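Long-range contacts in type III effector XopAI (Xanthomonas citri, PDB 6K93), which adopts a mono-ADP-ribosyltransferase fold and probably binds arginine-containing peptides as a bacterial effector delivered into host cells by type III secretion: residues E118-F123 with A200-S205; V185-A190 with D243-A248. All coordinates share one frame; numbering follows the deposited sequence.

Interaction 1: E118-F123 with A200-S205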
loop_
_atom_site.group_PDB
_atom_site.type_symbol
_atom_site.label_atom_id
_atom_site.label_comp_id
_atom_site.label_asym_id
_atom_site.label_seq_id
_atom_site.Cartn_x
_atom_site.Cartn_y
_atom_site.Cartn_z
ATOM N N GLU A 118 19.035 2.180 -1.008
ATOM C CA GLU A 118 19.014 2.790 0.315
ATOM C C GLU A 118 17.602 2.784 0.911
ATOM O O GLU A 118 17.416 2.478 2.092
ATOM C CB GLU A 118 19.579 4.210 0.186
ATOM C CG GLU A 118 21.083 4.261 -0.228
ATOM C CD GLU A 118 21.399 3.849 -1.670
ATOM O OE1 GLU A 118 20.525 3.926 -2.572
ATOM O OE2 GLU A 118 22.558 3.448 -1.915
ATOM N N GLU A 119 16.583 3.068 0.096
ATOM C CA GLU A 119 15.203 3.025 0.586
ATOM C C GLU A 119 14.777 1.612 0.960
ATOM O O GLU A 119 13.986 1.428 1.895
ATOM C CB GLU A 119 14.269 3.625 -0.474
ATOM C CG GLU A 119 14.469 5.126 -0.583
ATOM C CD GLU A 119 13.879 5.773 -1.832
ATOM O OE1 GLU A 119 13.492 5.063 -2.759
ATOM O OE2 GLU A 119 13.835 7.033 -1.848
ATOM N N ARG A 120 15.249 0.606 0.220
ATOM C CA ARG A 120 14.930 -0.771 0.572
ATOM C C ARG A 120 15.545 -1.154 1.911
ATOM O O ARG A 120 14.921 -1.882 2.690
ATOM C CB ARG A 120 15.372 -1.697 -0.564
ATOM C CG ARG A 120 14.622 -1.347 -1.838
ATOM C CD ARG A 120 14.729 -2.404 -2.910
ATOM N NE ARG A 120 16.062 -2.612 -3.462
ATOM C CZ ARG A 120 16.526 -2.028 -4.560
ATOM N NH1 ARG A 120 15.782 -1.148 -5.211
ATOM N NH2 ARG A 120 17.744 -2.308 -4.980
ATOM N N LYS A 121 16.752 -0.653 2.204
ATOM C CA LYS A 121 17.372 -0.915 3.498
ATOM C C LYS A 121 16.637 -0.162 4.605
ATOM O O LYS A 121 16.492 -0.671 5.723
ATOM C CB LYS A 121 18.850 -0.515 3.458
ATOM C CG LYS A 121 19.669 -1.054 4.620
ATOM C CD LYS A 121 20.986 -0.295 4.741
ATOM C CE LYS A 121 21.877 -0.499 3.522
ATOM N NZ LYS A 121 23.274 -0.060 3.798
ATOM N N GLN A 122 16.158 1.052 4.311
ATOM C CA GLN A 122 15.326 1.779 5.261
ATOM C C GLN A 122 14.045 1.024 5.546
ATOM O O GLN A 122 13.606 0.946 6.693
ATOM C CB GLN A 122 15.021 3.177 4.734
ATOM C CG GLN A 122 16.214 4.116 4.838
ATOM C CD GLN A 122 16.155 5.296 3.892
ATOM O OE1 GLN A 122 15.220 5.469 3.119
ATOM N NE2 GLN A 122 17.183 6.140 3.967
ATOM N N PHE A 123 13.434 0.446 4.509
ATOM C CA PHE A 123 12.224 -0.335 4.733
ATOM C C PHE A 123 12.524 -1.566 5.603
ATOM O O PHE A 123 11.759 -1.908 6.516
ATOM C CB PHE A 123 11.606 -0.731 3.381
ATOM C CG PHE A 123 10.564 -1.800 3.483
ATOM C CD1 PHE A 123 9.476 -1.637 4.322
ATOM C CD2 PHE A 123 10.668 -2.971 2.750
ATOM C CE1 PHE A 123 8.529 -2.622 4.455
ATOM C CE2 PHE A 123 9.715 -3.961 2.873
ATOM C CZ PHE A 123 8.644 -3.798 3.721
ATOM N N ALA A 200 5.958 2.972 2.575
ATOM C CA ALA A 200 5.240 3.479 1.408
ATOM C C ALA A 200 6.099 3.415 0.156
ATOM O O ALA A 200 5.611 3.042 -0.920
ATOM C CB ALA A 200 4.767 4.909 1.680
ATOM N N LYS A 201 7.381 3.786 0.261
ATOM C CA LYS A 201 8.220 3.823 -0.931
ATOM C C LYS A 201 8.330 2.450 -1.568
ATOM O O LYS A 201 8.306 2.323 -2.791
ATOM C CB LYS A 201 9.605 4.367 -0.573
ATOM C CG LYS A 201 9.550 5.794 -0.082
ATOM C CD LYS A 201 10.894 6.280 0.404
ATOM C CE LYS A 201 10.743 7.650 1.021
ATOM N NZ LYS A 201 11.959 8.040 1.808
ATOM N N CYS A 202 8.473 1.416 -0.766
ATOM C CA CYS A 202 8.636 0.079 -1.319
ATOM C C CYS A 202 7.321 -0.511 -1.818
ATOM O O CYS A 202 7.320 -1.214 -2.834
ATOM C CB CYS A 202 9.305 -0.822 -0.291
ATOM S SG CYS A 202 11.068 -0.420 -0.131
ATOM N N ILE A 203 6.195 -0.209 -1.178
ATOM C CA ILE A 203 4.922 -0.682 -1.716
ATOM C C ILE A 203 4.625 -0.002 -3.043
ATOM O O ILE A 203 4.227 -0.646 -4.011
ATOM C CB ILE A 203 3.777 -0.452 -0.715
ATOM C CG1 ILE A 203 3.984 -1.237 0.576
ATOM C CG2 ILE A 203 2.443 -0.828 -1.364
ATOM C CD1 ILE A 203 2.982 -0.875 1.676
ATOM N N ILE A 204 4.809 1.316 -3.116
ATOM C CA ILE A 204 4.540 2.038 -4.355
ATOM C C ILE A 204 5.440 1.523 -5.462
ATOM O O ILE A 204 4.993 1.310 -6.588
ATOM C CB ILE A 204 4.705 3.555 -4.157
ATOM C CG1 ILE A 204 3.659 4.053 -3.162
ATOM C CG2 ILE A 204 4.564 4.294 -5.476
ATOM C CD1 ILE A 204 3.876 5.492 -2.719
ATOM N N SER A 205 6.720 1.334 -5.158
ATOM C CA SER A 205 7.665 0.790 -6.123
ATOM C C SER A 205 7.212 -0.568 -6.620
ATOM O O SER A 205 7.261 -0.838 -7.824
ATOM C CB SER A 205 9.043 0.707 -5.460
ATOM O OG SER A 205 10.017 0.327 -6.398
HETATM O O HOH W 1 14.155 8.580 0.193
#
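A helix-helix contact within the helical part of the chain sets Cys202 of helix 194-209 against Glu119, Arg120 and Phe123 of helix 117-128. The axes of segments 118-123 and 200-205 come within 9.4 Å, and their directions differ by 120°, so the surfaces meet over a short patch. At its buried end the thiol sulfur rests against the root of the aromatic side chain, with Cys202 SG 3.6 Å from Phe123 CB. The ring is swung away from its own backbone N (chi1 166°), leaving CG and CD2 beside the cysteine CB and SG; this is an oblique sulfur-aromatic contact, SG lying 4.7 Å from the Phe123 ring centroid. Phe199, on helix 194-209 itself, meets this ring edge-to-face, and Trp143 carries the aromatic packing on to helix 136-156. Toward the more open end, the chains of Glu119 and Lys201 cross at about a right angle, Glu119 CD touching Lys201 CD at 3.8 Å. Their charges are too far apart for a salt bridge; a water spans them, donating to Glu119 OE2 (2.6 Å) and accepting from Lys201 NZ (2.8 Å). OE2 also forms a salt bridge to Arg105, while OE1 accepts from Thr116 N, just before helix 117-128.

Interaction 2: V185-A190 with D243-A248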
loop_
_atom_site.group_PDB
_atom_site.type_symbol
_atom_site.label_atom_id
_atom_site.label_comp_id
_atom_site.label_asym_id
_atom_site.label_seq_id
_atom_site.Cartn_x
_atom_site.Cartn_y
_atom_site.Cartn_z
ATOM N N VAL A 185 -0.422 7.180 5.240
ATOM C CA VAL A 185 0.715 8.028 5.595
ATOM C C VAL A 185 0.879 9.214 4.651
ATOM O O VAL A 185 1.467 10.227 5.055
ATOM C CB VAL A 185 2.005 7.189 5.662
ATOM C CG1 VAL A 185 2.489 6.764 4.274
ATOM C CG2 VAL A 185 3.121 7.958 6.442
ATOM N N LEU A 186 0.361 9.153 3.416
ATOM C CA LEU A 186 0.431 10.292 2.508
ATOM C C LEU A 186 -0.852 11.119 2.480
ATOM O O LEU A 186 -0.935 12.073 1.702
ATOM C CB LEU A 186 0.782 9.822 1.086
ATOM C CG LEU A 186 2.170 9.238 0.941
ATOM C CD1 LEU A 186 2.443 8.725 -0.467
ATOM C CD2 LEU A 186 3.244 10.263 1.336
ATOM N N GLU A 187 -1.846 10.790 3.305
ATOM C CA GLU A 187 -3.023 11.639 3.418
ATOM C C GLU A 187 -2.613 13.014 3.916
ATOM O O GLU A 187 -1.713 13.149 4.741
ATOM C CB GLU A 187 -4.030 11.027 4.383
ATOM C CG GLU A 187 -4.761 9.802 3.843
ATOM C CD GLU A 187 -5.979 10.190 3.061
ATOM O OE1 GLU A 187 -5.808 10.721 1.950
ATOM O OE2 GLU A 187 -7.118 10.010 3.545
ATOM N N LYS A 188 -3.311 14.040 3.437
ATOM C CA LYS A 188 -2.911 15.409 3.760
ATOM C C LYS A 188 -2.864 15.645 5.266
ATOM O O LYS A 188 -1.935 16.293 5.774
ATOM C CB LYS A 188 -3.864 16.403 3.092
ATOM C CG LYS A 188 -3.445 17.864 3.217
ATOM C CD LYS A 188 -2.631 18.305 1.999
ATOM C CE LYS A 188 -1.562 19.319 2.391
ATOM N NZ LYS A 188 -0.751 19.798 1.236
ATOM N N GLU A 189 -3.867 15.156 5.996
ATOM C CA GLU A 189 -4.000 15.439 7.419
ATOM C C GLU A 189 -3.366 14.385 8.317
ATOM O O GLU A 189 -3.425 14.526 9.546
ATOM C CB GLU A 189 -5.482 15.572 7.792
ATOM C CG GLU A 189 -6.024 16.985 7.694
ATOM C CD GLU A 189 -7.540 17.024 7.566
ATOM O OE1 GLU A 189 -8.233 16.358 8.370
ATOM O OE2 GLU A 189 -8.039 17.726 6.663
ATOM N N ALA A 190 -2.751 13.345 7.757
ATOM C CA ALA A 190 -2.122 12.325 8.582
ATOM C C ALA A 190 -0.843 12.839 9.218
ATOM O O ALA A 190 -0.153 13.691 8.666
ATOM C CB ALA A 190 -1.808 11.076 7.746
ATOM N N ASP A 243 -6.465 9.794 -5.163
ATOM C CA ASP A 243 -6.421 9.103 -3.885
ATOM C C ASP A 243 -5.011 9.182 -3.311
ATOM O O ASP A 243 -4.034 8.880 -4.004
ATOM C CB ASP A 243 -6.856 7.645 -4.076
ATOM C CG ASP A 243 -7.314 6.988 -2.774
ATOM O OD1 ASP A 243 -7.000 7.504 -1.683
ATOM O OD2 ASP A 243 -8.013 5.972 -2.874
ATOM N N ARG A 244 -4.899 9.651 -2.078
ATOM C CA ARG A 244 -3.609 9.686 -1.397
ATOM C C ARG A 244 -3.382 8.468 -0.518
ATOM O O ARG A 244 -2.316 8.355 0.105
ATOM C CB ARG A 244 -3.473 10.990 -0.597
ATOM C CG ARG A 244 -3.630 12.206 -1.516
ATOM C CD ARG A 244 -3.364 13.552 -0.865
ATOM N NE ARG A 244 -2.135 13.591 -0.101
ATOM C CZ ARG A 244 -1.372 14.673 0.038
ATOM N NH1 ARG A 244 -1.700 15.812 -0.568
ATOM N NH2 ARG A 244 -0.271 14.609 0.779
ATOM N N ARG A 245 -4.358 7.567 -0.457
ATOM C CA ARG A 245 -4.258 6.339 0.314
ATOM C C ARG A 245 -3.770 5.179 -0.537
ATOM O O ARG A 245 -3.879 5.185 -1.771
ATOM C CB ARG A 245 -5.622 5.977 0.943
ATOM C CG ARG A 245 -6.154 7.106 1.814
ATOM C CD ARG A 245 -7.080 6.578 2.992
ATOM N NE ARG A 245 -8.031 5.723 2.459
ATOM C CZ ARG A 245 -8.562 4.581 2.932
ATOM N NH1 ARG A 245 -8.332 4.014 4.138
ATOM N NH2 ARG A 245 -9.398 3.972 2.154
ATOM N N PHE A 246 -3.233 4.169 0.150
ATOM C CA PHE A 246 -3.167 2.806 -0.368
ATOM C C PHE A 246 -4.575 2.240 -0.286
ATOM O O PHE A 246 -5.068 1.899 0.790
ATOM C CB PHE A 246 -2.178 1.962 0.416
ATOM C CG PHE A 246 -0.771 2.408 0.225
ATOM C CD1 PHE A 246 -0.268 3.421 0.993
ATOM C CD2 PHE A 246 0.038 1.834 -0.745
ATOM C CE1 PHE A 246 1.029 3.876 0.810
ATOM C CE2 PHE A 246 1.309 2.291 -0.935
ATOM C CZ PHE A 246 1.805 3.311 -0.149
ATOM N N PHE A 247 -5.243 2.153 -1.424
ATOM C CA PHE A 247 -6.649 1.778 -1.472
ATOM C C PHE A 247 -6.774 0.314 -1.875
ATOM O O PHE A 247 -6.330 -0.085 -2.962
ATOM C CB PHE A 247 -7.394 2.639 -2.480
ATOM C CG PHE A 247 -8.873 2.361 -2.553
ATOM C CD1 PHE A 247 -9.693 2.561 -1.441
ATOM C CD2 PHE A 247 -9.438 1.927 -3.737
ATOM C CE1 PHE A 247 -11.063 2.318 -1.535
ATOM C CE2 PHE A 247 -10.796 1.684 -3.815
ATOM C CZ PHE A 247 -11.604 1.880 -2.726
ATOM N N ALA A 248 -7.303 -0.493 -0.977
ATOM C CA ALA A 248 -7.437 -1.921 -1.208
ATOM C C ALA A 248 -8.858 -2.300 -1.585
ATOM O O ALA A 248 -9.841 -1.691 -1.152
ATOM C CB ALA A 248 -7.024 -2.718 0.025
HETATM O O HOH W 2 -1.051 6.930 2.105
HETATM O O HOH W 3 -7.314 10.420 -0.270
#
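The connection between the two sheets of the ADP-ribosyltransferase fold, running from strand 240-242 to strand 247-250, meets the loop ahead of helix 194-209 mainly through Arg244, Leu186 and Glu187. The Arg244 guanidinium grips a single backbone oxygen side-on: NE lies 2.6 Å and NH2 2.8 Å from Leu186 O, which sits near the guanidinium plane. Both bonds are bent, with N-H...O angles of 145° and 136°, as expected when neighbouring donors converge on one acceptor. Lys188 N lies over one face of this group, and Trp103 makes a cation-pi contact with it. Glu187 begins a type I turn ending at Ala190. Its side chain folds at chi2 (-87°), bringing the carboxylate back over the aliphatic part of Arg245, with Glu187 CD 3.3 Å from Arg245 CG. The charged ends go elsewhere: Glu187 OE2 pairs with Arg234, and Arg245 NH2 with Glu224. Two waters bridge the segments. One links the backbones, donating to Arg244 O (2.8 Å) and accepting from Leu186 N (2.9 Å), while the other donates to Glu187 OE1 (2.7 Å) and accepts from Arg244 N. Within the connection Asp243 OD1 takes the backbone N-H of Arg245, 2.9 Å away, and this bond from an aspartate side chain to the backbone N two residues on makes an Asx turn.

In the fold
Helix 194-209 ties the two contacts together. In interaction 1 it meets helix 117-128 through Lys201 and Cys202, whereas Ala200, Ile203 and Ile204 receive the Phe246 ring of interaction 2; Ile203 CG2 approaches Phe246 CE2 to 3.3 Å, and Val185 adds packing against Ala200. The helix thus stands between another helix and the connection linking the two sheets. Interaction 1 is partly buried, joining regular elements through sulfur and aromatic packing with its charged groups toward the more open end. Interaction 2 is largely buried, lacks helix-helix packing, and instead joins irregular backbone by arginine-to-carbonyl bonds and waters, with only Lys188 exposed among its touching residues.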